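Long-range contact in DUF416 domain-containing protein (Shewanella baltica, PDB 2Q9R), which is of unknown function, a mostly helical DUF416-family protein with two chains in its assembly, crystallised with benzoic acid in a pocket: residues A24-F38 / G91-L105. Numbering follows the deposited sequence.
Sequences ATALCQRMLPNYQLF and GVYPAMDAVVAISTL. With BEZ (benzoic acid), chain E.
Phe38 lays its ring across the first turn of helix 92-111, where helix 17-42 crosses it at a steep angle, 133° between the N-to-C directions of the segment axes, in the core of this all-helical DUF416 fold. With CG anti to the backbone N (chi1 168°), the ring swings over that turn: Val92 CA sits above one face, a CH-pi contact 4.0 Å from the Phe38 centroid, while Ala95 CB reaches Phe38 CD2 obliquely at 3.4 Å. Cutting this side chain back to alanine is likely to open a gap over Val92 and Ala95 and take away the edge-to-face contact with Phe87.

One turn back, Tyr35 presents its edge, CD2 lying 3.5 Å from Ala95 O near the ring plane, and its hydroxyl is hydrogen-bonded to Asn80 O. Alanines on the facing side, Ala95 and Ala98, are consistent with the close approach of the segment axes, 7.8 Å at their nearest: Ala98 CB fits against Met31 CB and Tyr35 CB. Met31, a selenomethionine, runs its extended chain on toward Ala101, with SE 3.5 Å from Ala101 CB. Cys28 SG touches that methyl too, and Leu105 finishes the row against Ala24 and Thr25.

Toward the pocket, Asn34 O approaches the benzoic acid ring, and Gly91, with no side chain, brings its CA to 3.6 Å from C2 of the ligand, which His152 and Ser136 of the second subunit hydrogen-bond. Asn34's amide is held by Ser193 at OD1 and Asn194 at ND2, and a water bridges the helices, accepting from Asn34 ND2 and donating to Pro94 O, 2.8 Å from each.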
loop_
_atom_site.group_PDB
_atom_site.type_symbol
_atom_site.label_atom_id
_atom_site.label_comp_id
_atom_site.label_asym_id
_atom_site.label_seq_id
_atom_site.Cartn_x
_atom_site.Cartn_y
_atom_site.Cartn_z
ATOM N N ALA A 24 -9.093 -20.530 -1.790
ATOM C CA ALA A 24 -10.078 -19.524 -2.233
ATOM C C ALA A 24 -10.876 -18.929 -1.058
ATOM O O ALA A 24 -11.143 -17.714 -1.003
ATOM C CB ALA A 24 -11.040 -20.179 -3.290
ATOM N N THR A 25 -11.217 -19.753 -0.079
ATOM C CA THR A 25 -11.896 -19.258 1.126
ATOM C C THR A 25 -11.030 -18.235 1.845
ATOM O O THR A 25 -11.523 -17.173 2.185
ATOM C CB THR A 25 -12.264 -20.393 2.055
ATOM O OG1 THR A 25 -13.091 -21.288 1.292
ATOM C CG2 THR A 25 -13.067 -19.921 3.313
ATOM N N ALA A 26 -9.757 -18.580 2.054
ATOM C CA ALA A 26 -8.794 -17.676 2.702
ATOM C C ALA A 26 -8.681 -16.323 1.941
ATOM O O ALA A 26 -8.658 -15.236 2.546
ATOM C CB ALA A 26 -7.413 -18.376 2.803
ATOM N N LEU A 27 -8.544 -16.381 0.619
ATOM C CA LEU A 27 -8.568 -15.168 -0.191
ATOM C C LEU A 27 -9.880 -14.372 -0.060
ATOM O O LEU A 27 -9.865 -13.169 -0.066
ATOM C CB LEU A 27 -8.272 -15.471 -1.681
ATOM C CG LEU A 27 -6.848 -15.894 -2.042
ATOM C CD1 LEU A 27 -6.677 -15.905 -3.555
ATOM C CD2 LEU A 27 -5.731 -15.014 -1.316
ATOM N N CYS A 28 -11.015 -15.022 0.055
ATOM C CA CYS A 28 -12.273 -14.286 0.123
ATOM C C CYS A 28 -12.397 -13.598 1.451
ATOM O O CYS A 28 -12.913 -12.514 1.519
ATOM C CB CYS A 28 -13.472 -15.193 -0.071
ATOM S SG CYS A 28 -13.721 -15.722 -1.755
ATOM N N GLN A 29 -11.940 -14.266 2.512
ATOM C CA GLN A 29 -11.956 -13.695 3.827
ATOM C C GLN A 29 -11.125 -12.410 3.839
ATOM O O GLN A 29 -11.525 -11.451 4.419
ATOM C CB GLN A 29 -11.422 -14.667 4.873
ATOM C CG GLN A 29 -11.345 -14.087 6.263
ATOM C CD GLN A 29 -12.698 -13.887 6.873
ATOM O OE1 GLN A 29 -13.471 -14.796 6.867
ATOM N NE2 GLN A 29 -13.002 -12.698 7.374
ATOM N N ARG A 30 -9.974 -12.433 3.196
ATOM C CA ARG A 30 -9.066 -11.308 3.176
ATOM C C ARG A 30 -9.636 -10.032 2.518
ATOM O O ARG A 30 -9.274 -8.927 2.892
ATOM C CB ARG A 30 -7.766 -11.792 2.491
ATOM C CG ARG A 30 -6.670 -10.796 2.373
ATOM C CD ARG A 30 -5.352 -11.518 2.100
ATOM N NE ARG A 30 -4.321 -10.642 1.606
ATOM C CZ ARG A 30 -4.025 -10.441 0.318
ATOM N NH1 ARG A 30 -4.688 -11.051 -0.662
ATOM N NH2 ARG A 30 -3.049 -9.617 0.005
HETATM N N MSE A 31 -10.546 -10.203 1.570
HETATM C CA MSE A 31 -11.239 -9.104 0.911
HETATM C C MSE A 31 -12.336 -8.396 1.749
HETATM O O MSE A 31 -12.744 -7.270 1.412
HETATM C CB MSE A 31 -11.923 -9.645 -0.354
HETATM C CG MSE A 31 -11.011 -10.255 -1.432
HETATM SE SE MSE A 31 -12.078 -11.143 -2.775
HETATM C CE MSE A 31 -10.818 -12.382 -3.360
ATOM N N LEU A 32 -12.821 -9.021 2.826
ATOM C CA LEU A 32 -13.952 -8.465 3.553
ATOM C C LEU A 32 -13.860 -6.967 3.949
ATOM O O LEU A 32 -14.847 -6.234 3.859
ATOM C CB LEU A 32 -14.239 -9.319 4.786
ATOM C CG LEU A 32 -15.439 -8.976 5.656
ATOM C CD1 LEU A 32 -16.754 -8.978 4.809
ATOM C CD2 LEU A 32 -15.547 -9.963 6.852
ATOM N N PRO A 33 -12.714 -6.527 4.473
ATOM C CA PRO A 33 -12.611 -5.104 4.837
ATOM C C PRO A 33 -12.971 -4.124 3.726
ATOM O O PRO A 33 -13.461 -3.026 3.992
ATOM C CB PRO A 33 -11.158 -4.965 5.239
ATOM C CG PRO A 33 -10.800 -6.328 5.763
ATOM C CD PRO A 33 -11.481 -7.261 4.817
ATOM N N ASN A 34 -12.720 -4.512 2.483
ATOM C CA ASN A 34 -13.060 -3.675 1.380
ATOM C C ASN A 34 -14.574 -3.433 1.348
ATOM O O ASN A 34 -15.031 -2.315 1.135
ATOM C CB ASN A 34 -12.601 -4.314 0.072
ATOM C CG ASN A 34 -11.086 -4.472 -0.034
ATOM O OD1 ASN A 34 -10.287 -3.728 0.572
ATOM N ND2 ASN A 34 -10.676 -5.465 -0.820
ATOM N N TYR A 35 -15.354 -4.487 1.534
ATOM C CA TYR A 35 -16.823 -4.364 1.510
ATOM C C TYR A 35 -17.265 -3.562 2.730
ATOM O O TYR A 35 -18.065 -2.624 2.630
ATOM C CB TYR A 35 -17.506 -5.726 1.401
ATOM C CG TYR A 35 -18.973 -5.580 1.214
ATOM C CD1 TYR A 35 -19.809 -5.300 2.313
ATOM C CD2 TYR A 35 -19.548 -5.675 -0.054
ATOM C CE1 TYR A 35 -21.124 -5.121 2.159
ATOM C CE2 TYR A 35 -20.908 -5.528 -0.220
ATOM C CZ TYR A 35 -21.686 -5.253 0.884
ATOM O OH TYR A 35 -23.013 -5.072 0.699
ATOM N N GLN A 36 -16.640 -3.848 3.871
ATOM C CA GLN A 36 -17.006 -3.180 5.107
ATOM C C GLN A 36 -16.781 -1.672 4.996
ATOM O O GLN A 36 -17.632 -0.879 5.405
ATOM C CB GLN A 36 -16.215 -3.750 6.284
ATOM C CG GLN A 36 -16.655 -5.148 6.676
ATOM C CD GLN A 36 -15.707 -5.797 7.635
ATOM O OE1 GLN A 36 -14.500 -5.676 7.494
ATOM N NE2 GLN A 36 -16.243 -6.525 8.603
ATOM N N LEU A 37 -15.634 -1.283 4.470
ATOM C CA LEU A 37 -15.311 0.132 4.370
ATOM C C LEU A 37 -16.294 0.836 3.410
ATOM O O LEU A 37 -16.867 1.861 3.732
ATOM C CB LEU A 37 -13.857 0.346 3.920
ATOM C CG LEU A 37 -13.388 1.840 3.940
ATOM C CD1 LEU A 37 -13.535 2.436 5.340
ATOM C CD2 LEU A 37 -11.966 2.006 3.368
ATOM N N PHE A 38 -16.470 0.276 2.221
ATOM C CA PHE A 38 -17.391 0.833 1.257
ATOM C C PHE A 38 -18.801 1.017 1.846
ATOM O O PHE A 38 -19.461 2.042 1.641
ATOM C CB PHE A 38 -17.447 -0.043 0.011
ATOM C CG PHE A 38 -18.587 0.308 -0.909
ATOM C CD1 PHE A 38 -18.533 1.461 -1.661
ATOM C CD2 PHE A 38 -19.713 -0.493 -0.999
ATOM C CE1 PHE A 38 -19.548 1.790 -2.499
ATOM C CE2 PHE A 38 -20.765 -0.144 -1.858
ATOM C CZ PHE A 38 -20.673 0.985 -2.605
ATOM N N GLY A 91 -14.525 2.841 -4.194
ATOM C CA GLY A 91 -14.749 1.662 -3.346
ATOM C C GLY A 91 -15.816 0.706 -3.831
ATOM O O GLY A 91 -15.802 -0.495 -3.490
ATOM N N VAL A 92 -16.746 1.191 -4.638
ATOM C CA VAL A 92 -17.734 0.301 -5.226
ATOM C C VAL A 92 -17.054 -0.882 -5.927
ATOM O O VAL A 92 -17.547 -2.004 -5.870
ATOM C CB VAL A 92 -18.710 1.042 -6.184
ATOM C CG1 VAL A 92 -17.981 1.582 -7.440
ATOM C CG2 VAL A 92 -19.899 0.124 -6.531
ATOM N N TYR A 93 -15.884 -0.646 -6.540
ATOM C CA TYR A 93 -15.215 -1.681 -7.289
ATOM C C TYR A 93 -14.646 -2.805 -6.420
ATOM O O TYR A 93 -14.985 -3.959 -6.633
ATOM C CB TYR A 93 -14.203 -1.078 -8.270
ATOM C CG TYR A 93 -14.884 -0.234 -9.342
ATOM C CD1 TYR A 93 -15.589 -0.831 -10.373
ATOM C CD2 TYR A 93 -14.850 1.155 -9.285
ATOM C CE1 TYR A 93 -16.254 -0.083 -11.341
ATOM C CE2 TYR A 93 -15.483 1.913 -10.267
ATOM C CZ TYR A 93 -16.193 1.290 -11.286
ATOM O OH TYR A 93 -16.834 2.046 -12.246
ATOM N N PRO A 94 -13.769 -2.493 -5.458
ATOM C CA PRO A 94 -13.369 -3.589 -4.569
ATOM C C PRO A 94 -14.500 -4.237 -3.746
ATOM O O PRO A 94 -14.437 -5.448 -3.467
ATOM C CB PRO A 94 -12.285 -2.962 -3.659
ATOM C CG PRO A 94 -12.266 -1.502 -3.940
ATOM C CD PRO A 94 -13.059 -1.234 -5.189
ATOM N N ALA A 95 -15.500 -3.455 -3.341
ATOM C CA ALA A 95 -16.660 -3.994 -2.615
ATOM C C ALA A 95 -17.396 -5.019 -3.469
ATOM O O ALA A 95 -17.680 -6.119 -3.003
ATOM C CB ALA A 95 -17.611 -2.873 -2.172
HETATM N N MSE A 96 -17.697 -4.647 -4.717
HETATM C CA MSE A 96 -18.312 -5.553 -5.661
HETATM C C MSE A 96 -17.525 -6.851 -5.841
HETATM O O MSE A 96 -18.111 -7.939 -5.887
HETATM C CB MSE A 96 -18.481 -4.852 -7.011
HETATM C CG MSE A 96 -19.203 -5.663 -8.031
HETATM SE SE MSE A 96 -19.302 -4.740 -9.697
HETATM C CE MSE A 96 -18.663 -2.820 -9.163
ATOM N N ASP A 97 -16.203 -6.709 -5.956
ATOM C CA ASP A 97 -15.300 -7.826 -6.192
ATOM C C ASP A 97 -15.327 -8.785 -4.996
ATOM O O ASP A 97 -15.316 -9.979 -5.177
ATOM C CB ASP A 97 -13.849 -7.334 -6.382
ATOM C CG ASP A 97 -13.590 -6.580 -7.699
ATOM O OD1 ASP A 97 -14.447 -6.511 -8.605
ATOM O OD2 ASP A 97 -12.440 -6.094 -7.846
ATOM N N ALA A 98 -15.391 -8.222 -3.792
ATOM C CA ALA A 98 -15.450 -8.989 -2.539
ATOM C C ALA A 98 -16.689 -9.855 -2.470
ATOM O O ALA A 98 -16.597 -11.045 -2.193
ATOM C CB ALA A 98 -15.424 -8.083 -1.329
ATOM N N VAL A 99 -17.845 -9.254 -2.723
ATOM C CA VAL A 99 -19.113 -10.031 -2.656
ATOM C C VAL A 99 -19.178 -10.994 -3.851
ATOM O O VAL A 99 -19.563 -12.186 -3.692
ATOM C CB VAL A 99 -20.383 -9.087 -2.438
ATOM C CG1 VAL A 99 -20.467 -8.000 -3.484
ATOM C CG2 VAL A 99 -21.691 -9.892 -2.375
ATOM N N VAL A 100 -18.701 -10.558 -5.020
ATOM C CA VAL A 100 -18.767 -11.423 -6.210
ATOM C C VAL A 100 -17.838 -12.663 -6.077
ATOM O O VAL A 100 -18.182 -13.782 -6.516
ATOM C CB VAL A 100 -18.490 -10.633 -7.527
ATOM C CG1 VAL A 100 -18.170 -11.569 -8.675
ATOM C CG2 VAL A 100 -19.678 -9.681 -7.883
ATOM N N ALA A 101 -16.690 -12.481 -5.454
ATOM C CA ALA A 101 -15.804 -13.624 -5.097
ATOM C C ALA A 101 -16.487 -14.677 -4.224
ATOM O O ALA A 101 -16.370 -15.864 -4.453
ATOM C CB ALA A 101 -14.545 -13.106 -4.389
ATOM N N ILE A 102 -17.167 -14.216 -3.184
ATOM C CA ILE A 102 -17.849 -15.113 -2.281
ATOM C C ILE A 102 -18.954 -15.819 -3.042
ATOM O O ILE A 102 -19.095 -17.053 -2.927
ATOM C CB ILE A 102 -18.392 -14.370 -1.029
ATOM C CG1 ILE A 102 -17.205 -13.819 -0.224
ATOM C CG2 ILE A 102 -19.223 -15.324 -0.193
ATOM C CD1 ILE A 102 -17.555 -12.711 0.797
ATOM N N SER A 103 -19.699 -15.072 -3.852
ATOM C CA SER A 103 -20.758 -15.680 -4.648
ATOM C C SER A 103 -20.207 -16.733 -5.606
ATOM O O SER A 103 -20.775 -17.804 -5.732
ATOM C CB SER A 103 -21.525 -14.635 -5.454
ATOM O OG SER A 103 -22.107 -13.646 -4.626
ATOM N N THR A 104 -19.133 -16.389 -6.323
ATOM C CA THR A 104 -18.455 -17.311 -7.244
ATOM C C THR A 104 -17.977 -18.587 -6.518
ATOM O O THR A 104 -18.200 -19.687 -6.973
ATOM C CB THR A 104 -17.259 -16.606 -7.912
ATOM O OG1 THR A 104 -17.726 -15.415 -8.558
ATOM C CG2 THR A 104 -16.542 -17.518 -8.914
ATOM N N LEU A 105 -17.361 -18.431 -5.356
ATOM C CA LEU A 105 -16.906 -19.608 -4.591
ATOM C C LEU A 105 -18.047 -20.514 -4.115
ATOM O O LEU A 105 -17.962 -21.763 -4.229
ATOM C CB LEU A 105 -16.025 -19.144 -3.419
ATOM C CG LEU A 105 -15.592 -20.238 -2.463
ATOM C CD1 LEU A 105 -14.919 -21.432 -3.228
ATOM C CD2 LEU A 105 -14.676 -19.612 -1.401
HETATM C C BEZ E . -10.775 3.406 -1.362
HETATM O O1 BEZ E . -9.527 3.414 -1.109
HETATM O O2 BEZ E . -11.349 4.343 -1.996
HETATM C C1 BEZ E . -11.603 2.263 -0.885
HETATM C C2 BEZ E . -12.911 2.491 -0.394
HETATM C C3 BEZ E . -13.653 1.398 0.052
HETATM C C4 BEZ E . -13.114 0.116 -0.003
HETATM C C5 BEZ E . -11.822 -0.094 -0.488
HETATM C C6 BEZ E . -11.052 0.989 -0.948
HETATM O O HOH W 1 -12.172 -6.962 -2.671
#